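Local coordinates for protein hydroxyglutarate synthase (Oryza sativa, PDB 6W1K) that catalyses the iron(II)-dependent, oxygen-consuming decarboxylation and hydroxylation of 2-oxoadipate to D-2-hydroxyglutarate in plant lysine catabolism, at residues G66-G71 / Y143-G148. Numbering follows the deposited sequence.
Sequences GVDGYG and YIRTSG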
loop_
_atom_site.group_PDB
_atom_site.type_symbol
_atom_site.label_atom_id
_atom_site.label_comp_id
_atom_site.label_asym_id
_atom_site.label_seq_id
_atom_site.Cartn_x
_atom_site.Cartn_y
_atom_site.Cartn_z
ATOM N N GLY A 66 -13.095 0.125 9.538
ATOM C CA GLY A 66 -12.951 -0.377 10.892
ATOM C C GLY A 66 -14.252 -0.516 11.660
ATOM O O GLY A 66 -14.514 0.210 12.632
ATOM N N VAL A 67 -15.085 -1.452 11.225
ATOM C CA VAL A 67 -16.381 -1.679 11.840
ATOM C C VAL A 67 -16.825 -3.101 11.515
ATOM O O VAL A 67 -16.587 -3.607 10.415
ATOM C CB VAL A 67 -17.414 -0.618 11.375
ATOM C CG1 VAL A 67 -17.745 -0.748 9.890
ATOM C CG2 VAL A 67 -18.672 -0.709 12.195
ATOM N N ASP A 68 -17.443 -3.750 12.504
ATOM C CA ASP A 68 -18.091 -5.064 12.331
ATOM C C ASP A 68 -17.155 -6.086 11.701
ATOM O O ASP A 68 -17.561 -6.924 10.896
ATOM C CB ASP A 68 -19.370 -4.944 11.498
ATOM C CG ASP A 68 -20.445 -4.085 12.170
ATOM O OD1 ASP A 68 -21.341 -3.594 11.440
ATOM O OD2 ASP A 68 -20.397 -3.894 13.414
ATOM N N GLY A 69 -15.892 -6.042 12.100
ATOM C CA GLY A 69 -14.919 -6.985 11.603
ATOM C C GLY A 69 -14.430 -6.758 10.186
ATOM O O GLY A 69 -13.727 -7.618 9.660
ATOM N N TYR A 70 -14.795 -5.657 9.539
ATOM C CA TYR A 70 -14.354 -5.367 8.169
ATOM C C TYR A 70 -12.991 -4.678 8.116
ATOM O O TYR A 70 -12.513 -4.339 7.021
ATOM C CB TYR A 70 -15.436 -4.534 7.449
ATOM C CG TYR A 70 -16.470 -5.442 6.793
ATOM C CD1 TYR A 70 -17.482 -6.040 7.539
ATOM C CD2 TYR A 70 -16.372 -5.785 5.438
ATOM C CE1 TYR A 70 -18.371 -6.932 6.955
ATOM C CE2 TYR A 70 -17.258 -6.685 4.851
ATOM C CZ TYR A 70 -18.232 -7.259 5.610
ATOM O OH TYR A 70 -19.097 -8.134 4.998
ATOM N N GLY A 71 -12.348 -4.483 9.259
ATOM C CA GLY A 71 -11.138 -3.676 9.365
ATOM C C GLY A 71 -9.857 -4.447 9.129
ATOM O O GLY A 71 -9.807 -5.410 8.364
ATOM N N TYR A 143 -23.962 -0.505 3.708
ATOM C CA TYR A 143 -23.204 -1.349 2.793
ATOM C C TYR A 143 -22.630 -2.559 3.507
ATOM O O TYR A 143 -22.678 -3.678 2.968
ATOM C CB TYR A 143 -22.122 -0.531 2.118
ATOM C CG TYR A 143 -22.732 0.401 1.127
ATOM C CD1 TYR A 143 -23.175 -0.059 -0.099
ATOM C CD2 TYR A 143 -22.948 1.711 1.430
ATOM C CE1 TYR A 143 -23.759 0.770 -1.012
ATOM C CE2 TYR A 143 -23.498 2.542 0.526
ATOM C CZ TYR A 143 -23.923 2.076 -0.705
ATOM O OH TYR A 143 -24.535 2.892 -1.632
ATOM N N ILE A 144 -22.128 -2.372 4.731
ATOM C CA ILE A 144 -21.620 -3.506 5.500
ATOM C C ILE A 144 -22.713 -4.571 5.659
ATOM O O ILE A 144 -22.452 -5.771 5.551
ATOM C CB ILE A 144 -21.091 -3.043 6.871
ATOM C CG1 ILE A 144 -19.790 -2.226 6.771
ATOM C CG2 ILE A 144 -20.879 -4.232 7.795
ATOM C CD1 ILE A 144 -18.751 -2.818 5.971
ATOM N N ARG A 145 -23.956 -4.147 5.928
ATOM C CA ARG A 145 -25.046 -5.117 6.034
ATOM C C ARG A 145 -25.252 -5.875 4.718
ATOM O O ARG A 145 -25.464 -7.092 4.730
ATOM C CB ARG A 145 -26.343 -4.442 6.478
ATOM C CG ARG A 145 -26.331 -4.049 7.971
ATOM C CD ARG A 145 -26.046 -5.254 8.926
ATOM N NE ARG A 145 -24.696 -5.224 9.518
ATOM C CZ ARG A 145 -23.904 -6.291 9.665
ATOM N NH1 ARG A 145 -24.316 -7.499 9.273
ATOM N NH2 ARG A 145 -22.694 -6.152 10.208
ATOM N N THR A 146 -25.120 -5.195 3.573
ATOM C CA THR A 146 -25.330 -5.869 2.298
ATOM C C THR A 146 -24.260 -6.915 1.997
ATOM O O THR A 146 -24.483 -7.780 1.133
ATOM C CB THR A 146 -25.395 -4.889 1.103
ATOM O OG1 THR A 146 -24.102 -4.402 0.724
ATOM C CG2 THR A 146 -26.314 -3.706 1.384
ATOM N N SER A 147 -23.121 -6.843 2.680
ATOM C CA SER A 147 -21.937 -7.679 2.444
ATOM C C SER A 147 -21.973 -8.985 3.204
ATOM O O SER A 147 -21.212 -9.897 2.878
ATOM C CB SER A 147 -20.686 -6.884 2.840
ATOM O OG SER A 147 -19.484 -7.560 2.491
ATOM N N GLY A 148 -22.834 -9.097 4.206
ATOM C CA GLY A 148 -22.895 -10.327 4.992
ATOM C C GLY A 148 -21.544 -10.679 5.599
ATOM O O GLY A 148 -20.871 -9.856 6.229
HETATM O O HOH W 1 -20.158 -8.176 10.337
#
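The Tyr70 ring carries Ile144 CD1 over one face, in a CH-pi contact 3.8 Å from the centroid and displaced toward the CG end of the ring; Val67 O and Gly148 O lie at its edge in the ring plane, and Ser147 OG near that plane. The Arg145 guanidinium is met at its edge, in plane, by Asp68 OD1. Tyr70 closes a type I' beta turn, Val67 to Tyr70, in the loop between strand 57-65 and helix 72-81, and its ring reaches across to the C-terminal end of helix 134-147. There Tyr70 OH donates to Gly148 O at 2.8 Å, approaching from well above the carbonyl plane. Ser147 OG, held anti to its backbone N (chi1 -173°), is hydrogen-bonded to Tyr70 OH at 2.6 Å and also to Thr164 OG1. Ile144 CG1 also touches Val67 CG1 at 4.0 Å. The Arg145 chain bends at chi2 and chi3, and NH2 donates a nearly straight hydrogen bond (165°) to Asp68 OD1, 3.1 Å away, as part of a salt bridge. Asp68 OD1 also accepts a hydrogen bond from Gln141 NE2, one helical turn before Arg145. The contact is peripheral packing of loop on helix, and one water bridges it, donating to Asp68 O and accepting from Arg145 NH2.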